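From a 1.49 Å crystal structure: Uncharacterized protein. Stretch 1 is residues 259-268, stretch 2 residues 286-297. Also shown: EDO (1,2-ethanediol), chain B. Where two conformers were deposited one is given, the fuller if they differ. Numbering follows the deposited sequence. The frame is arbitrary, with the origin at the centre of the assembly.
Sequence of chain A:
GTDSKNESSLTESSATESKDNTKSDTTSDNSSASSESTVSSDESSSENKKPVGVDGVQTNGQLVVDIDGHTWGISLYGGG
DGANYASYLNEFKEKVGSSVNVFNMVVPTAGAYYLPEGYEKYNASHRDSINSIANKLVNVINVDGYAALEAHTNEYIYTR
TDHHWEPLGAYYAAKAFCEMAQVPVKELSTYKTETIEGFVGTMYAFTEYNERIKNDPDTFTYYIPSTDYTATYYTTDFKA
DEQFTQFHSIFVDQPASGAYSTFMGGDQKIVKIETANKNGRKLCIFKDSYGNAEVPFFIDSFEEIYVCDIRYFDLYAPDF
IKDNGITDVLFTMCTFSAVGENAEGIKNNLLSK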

# COMPACT_ATOMS: atom_id res chain seq x y z
N ALA A 259 7.04 3.15 13.25
CA ALA A 259 6.22 4.21 12.69
C ALA A 259 5.24 3.73 11.65
O ALA A 259 4.08 4.20 11.62
N TYR A 260 5.67 2.86 10.75
CA TYR A 260 4.74 2.43 9.68
C TYR A 260 3.57 1.63 10.22
O TYR A 260 2.48 1.64 9.65
N SER A 261 3.78 0.98 11.38
CA SER A 261 2.72 0.21 12.02
C SER A 261 1.72 1.11 12.75
O SER A 261 0.79 0.63 13.35
N THR A 262 1.93 2.42 12.73
CA THR A 262 0.90 3.36 13.18
C THR A 262 -0.46 3.03 12.52
O THR A 262 -1.51 3.19 13.12
N PHE A 263 -0.43 2.61 11.26
CA PHE A 263 -1.67 2.27 10.54
C PHE A 263 -2.15 0.85 10.91
O PHE A 263 -1.63 -0.15 10.43
N MSE A 264 -3.13 0.83 11.80
CA MSE A 264 -3.84 -0.36 12.27
C MSE A 264 -3.01 -1.40 12.99
O MSE A 264 -3.50 -2.51 13.26
N GLY A 265 -1.77 -1.04 13.36
CA GLY A 265 -0.92 -1.88 14.20
C GLY A 265 -0.23 -3.07 13.58
O GLY A 265 0.60 -3.71 14.23
N GLY A 266 -0.48 -3.35 12.33
CA GLY A 266 0.02 -4.60 11.74
C GLY A 266 -0.95 -5.12 10.71
O GLY A 266 -1.98 -4.46 10.41
N ASP A 267 -0.64 -6.31 10.18
CA ASP A 267 -1.37 -6.84 9.04
C ASP A 267 -2.28 -8.03 9.27
O ASP A 267 -3.15 -8.29 8.43
N GLN A 268 -2.05 -8.82 10.34
CA GLN A 268 -2.78 -10.08 10.52
C GLN A 268 -4.13 -9.89 11.22
O GLN A 268 -4.34 -10.29 12.35
N PHE A 286 -7.92 -5.15 -0.71
CA PHE A 286 -7.08 -6.31 -0.60
C PHE A 286 -5.69 -5.85 -0.93
O PHE A 286 -5.41 -5.42 -2.04
N LYS A 287 -4.81 -5.92 0.05
CA LYS A 287 -3.53 -5.26 -0.06
C LYS A 287 -2.35 -6.06 0.46
O LYS A 287 -2.51 -7.10 1.08
N ASP A 288 -1.16 -5.56 0.13
CA ASP A 288 0.06 -5.89 0.85
C ASP A 288 0.35 -4.67 1.75
O ASP A 288 -0.47 -3.74 1.86
N SER A 289 1.50 -4.63 2.41
CA SER A 289 1.69 -3.58 3.38
C SER A 289 1.74 -2.15 2.84
O SER A 289 1.48 -1.20 3.60
N TYR A 290 1.97 -1.97 1.52
CA TYR A 290 1.90 -0.61 0.95
C TYR A 290 0.49 -0.04 1.14
O TYR A 290 0.30 1.16 1.35
N GLY A 291 -0.51 -0.90 1.03
CA GLY A 291 -1.87 -0.45 1.17
C GLY A 291 -2.25 0.14 2.49
O GLY A 291 -3.17 0.96 2.57
N ASN A 292 -1.51 -0.22 3.54
CA ASN A 292 -1.84 0.24 4.89
C ASN A 292 -1.92 1.75 4.94
O ASN A 292 -2.83 2.32 5.57
N ALA A 293 -0.96 2.41 4.29
CA ALA A 293 -0.88 3.88 4.34
C ALA A 293 -1.90 4.59 3.49
O ALA A 293 -2.07 5.80 3.61
N GLU A 294 -2.56 3.86 2.60
CA GLU A 294 -3.63 4.45 1.78
C GLU A 294 -4.91 4.64 2.59
O GLU A 294 -5.67 5.53 2.33
N VAL A 295 -5.12 3.79 3.59
CA VAL A 295 -6.41 3.72 4.29
C VAL A 295 -6.89 5.03 4.88
O VAL A 295 -8.07 5.39 4.68
N PRO A 296 -6.00 5.79 5.56
CA PRO A 296 -6.46 7.07 6.11
C PRO A 296 -7.08 8.01 5.07
O PRO A 296 -7.93 8.84 5.40
N PHE A 297 -6.65 7.88 3.82
CA PHE A 297 -7.09 8.77 2.73
C PHE A 297 -8.37 8.33 2.08
O PHE A 297 -8.81 8.98 1.14

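The contact between these two stretches illustrates a common principle: a small apolar cluster supplies the packing, while a polar network links the two stretches. Phe-263, Met-264 and Asp-267 direct their CA-to-CB bonds toward the second stretch, and Lys-287, Ser-289, Asn-292, Val-295 and Pro-296 reciprocate.

Tyr-260 shows how a long side chain can start sideways and still reach its partner. In the t rotamer, it carries its hydroxyl to the backbone of the second stretch, where Tyr-260 OH donates to Ser-289 O at 2.7 Å and accepts a weak hydrogen bond from Ala-293 N at 3.4 Å. Tyr-260 CE1 also packs 3.9 Å from Ala-293 CB. The small alanine serves a second ring as well: Phe-263, rotamer m, receives Ala-293 CA over one face in a CH-pi contact, 4.2 Å from the ring centroid, and its CD1 lies 3.9 Å from Pro-296 CG. Met-264, a selenomethionine with chi angles m, t, m, brings CE within 3.8 Å of Val-295 CG2.

A second polar group centres on Asp-267 (m). Asp-267 OD1 accepts from Asn-292 ND2 at 2.7 Å and forms a salt bridge with Lys-287 NZ at 3.1 Å. Lys-287, p at chi1 and chi2 and then extended, also donates from NZ to Asn-292 OD1 at 2.7 Å, so that both ends of the Asn-292 amide (chi1 m) are engaged and its orientation is fixed. A water extends the network, donating to Tyr-260 O (2.7 Å) and Phe-263 O (2.8 Å) while accepting from Asn-292 ND2 (2.9 Å). A 1,2-ethanediol, probably from the crystallisation liquor, likewise bridges the stretches: Lys-287 NZ donates to its O1 and O2, each at 2.9 Å, and these hydroxyls donate onward to Gly-266 O and Asp-267 O, respectively.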

# COMPACT_ATOMS: atom_id res chain seq x y z
CB ALA A 259 7.08 5.31 12.10
CB TYR A 260 5.46 1.68 8.55
CG TYR A 260 4.62 1.57 7.30
CD1 TYR A 260 4.52 2.64 6.43
CD2 TYR A 260 3.87 0.41 7.01
CE1 TYR A 260 3.74 2.57 5.27
CE2 TYR A 260 3.08 0.34 5.86
CZ TYR A 260 3.03 1.44 5.00
OH TYR A 260 2.26 1.37 3.85
CB SER A 261 3.31 -0.85 12.96
OG SER A 261 3.95 -1.83 12.18
CB THR A 262 1.31 4.80 12.85
OG1 THR A 262 2.54 5.10 13.52
CG2 THR A 262 0.24 5.78 13.24
CB PHE A 263 -1.46 2.42 9.04
CG PHE A 263 -0.83 3.74 8.67
CD1 PHE A 263 -1.41 4.93 9.07
CD2 PHE A 263 0.38 3.79 8.01
CE1 PHE A 263 -0.79 6.14 8.79
CE2 PHE A 263 1.00 4.96 7.71
CZ PHE A 263 0.42 6.16 8.10
CB MSE A 264 -4.58 -1.00 11.11
CG MSE A 264 -5.52 0.04 10.52
SE MSE A 264 -6.22 -0.55 8.79
CE MSE A 264 -4.62 -0.24 7.70
CB ASP A 267 -0.40 -7.22 7.92
CG ASP A 267 0.46 -6.05 7.45
OD1 ASP A 267 -0.08 -4.95 7.23
OD2 ASP A 267 1.68 -6.27 7.24
CB GLN A 268 -1.93 -11.13 11.25
CG GLN A 268 -0.56 -11.31 10.65
CD GLN A 268 0.18 -12.52 11.20
OE1 GLN A 268 -0.43 -13.47 11.70
NE2 GLN A 268 1.50 -12.48 11.11
CB PHE A 286 -7.53 -7.40 -1.56
CG PHE A 286 -8.83 -8.04 -1.16
CD1 PHE A 286 -8.93 -8.77 0.01
CD2 PHE A 286 -9.94 -7.91 -1.98
CE1 PHE A 286 -10.13 -9.36 0.36
CE2 PHE A 286 -11.15 -8.48 -1.61
CZ PHE A 286 -11.22 -9.19 -0.44
CB LYS A 287 -3.62 -3.90 0.68
CG LYS A 287 -4.18 -3.92 2.12
CD LYS A 287 -3.19 -4.46 3.11
CE LYS A 287 -3.70 -4.44 4.54
NZ LYS A 287 -2.60 -4.88 5.44
CB ASP A 288 1.21 -6.21 -0.10
CG ASP A 288 1.83 -4.95 -0.76
OD1 ASP A 288 1.31 -3.81 -0.57
OD2 ASP A 288 2.87 -5.10 -1.49
CB SER A 289 2.90 -3.86 4.27
OG SER A 289 4.09 -3.92 3.52
CB TYR A 290 2.24 -0.61 -0.55
CG TYR A 290 3.63 -0.16 -0.84
CD1 TYR A 290 4.73 -0.85 -0.37
CD2 TYR A 290 3.85 0.99 -1.58
CE1 TYR A 290 6.01 -0.39 -0.61
CE2 TYR A 290 5.13 1.45 -1.81
CZ TYR A 290 6.20 0.77 -1.32
OH TYR A 290 7.45 1.26 -1.57
CB ASN A 292 -0.78 -0.24 5.87
CG ASN A 292 -0.71 -1.78 5.99
OD1 ASN A 292 -1.28 -2.53 5.21
ND2 ASN A 292 0.06 -2.25 6.97
CB ALA A 293 0.53 4.36 3.99
CB GLU A 294 -3.98 3.58 0.57
CG GLU A 294 -2.82 3.37 -0.39
CD GLU A 294 -3.13 2.42 -1.56
OE1 GLU A 294 -4.30 2.35 -1.98
OE2 GLU A 294 -2.17 1.75 -2.08
CB VAL A 295 -6.44 2.56 5.32
CG1 VAL A 295 -7.73 2.56 6.12
CG2 VAL A 295 -6.28 1.22 4.60
CB PRO A 296 -5.16 7.67 6.69
CG PRO A 296 -4.38 6.45 7.13
CD PRO A 296 -4.61 5.50 5.97
CB PHE A 297 -5.97 8.91 1.70
CG PHE A 297 -4.66 9.30 2.32
CD1 PHE A 297 -4.55 10.50 3.03
CD2 PHE A 297 -3.55 8.48 2.24
CE1 PHE A 297 -3.36 10.88 3.64
CE2 PHE A 297 -2.37 8.85 2.85
CZ PHE A 297 -2.26 10.04 3.54
C1 EDO B . -4.83 -4.29 8.52
O1 EDO B . -3.62 -3.81 7.96
C2 EDO B . -5.50 -5.39 7.67
O2 EDO B . -4.52 -6.28 7.14
O HOH W 1 0.83 -0.46 9.08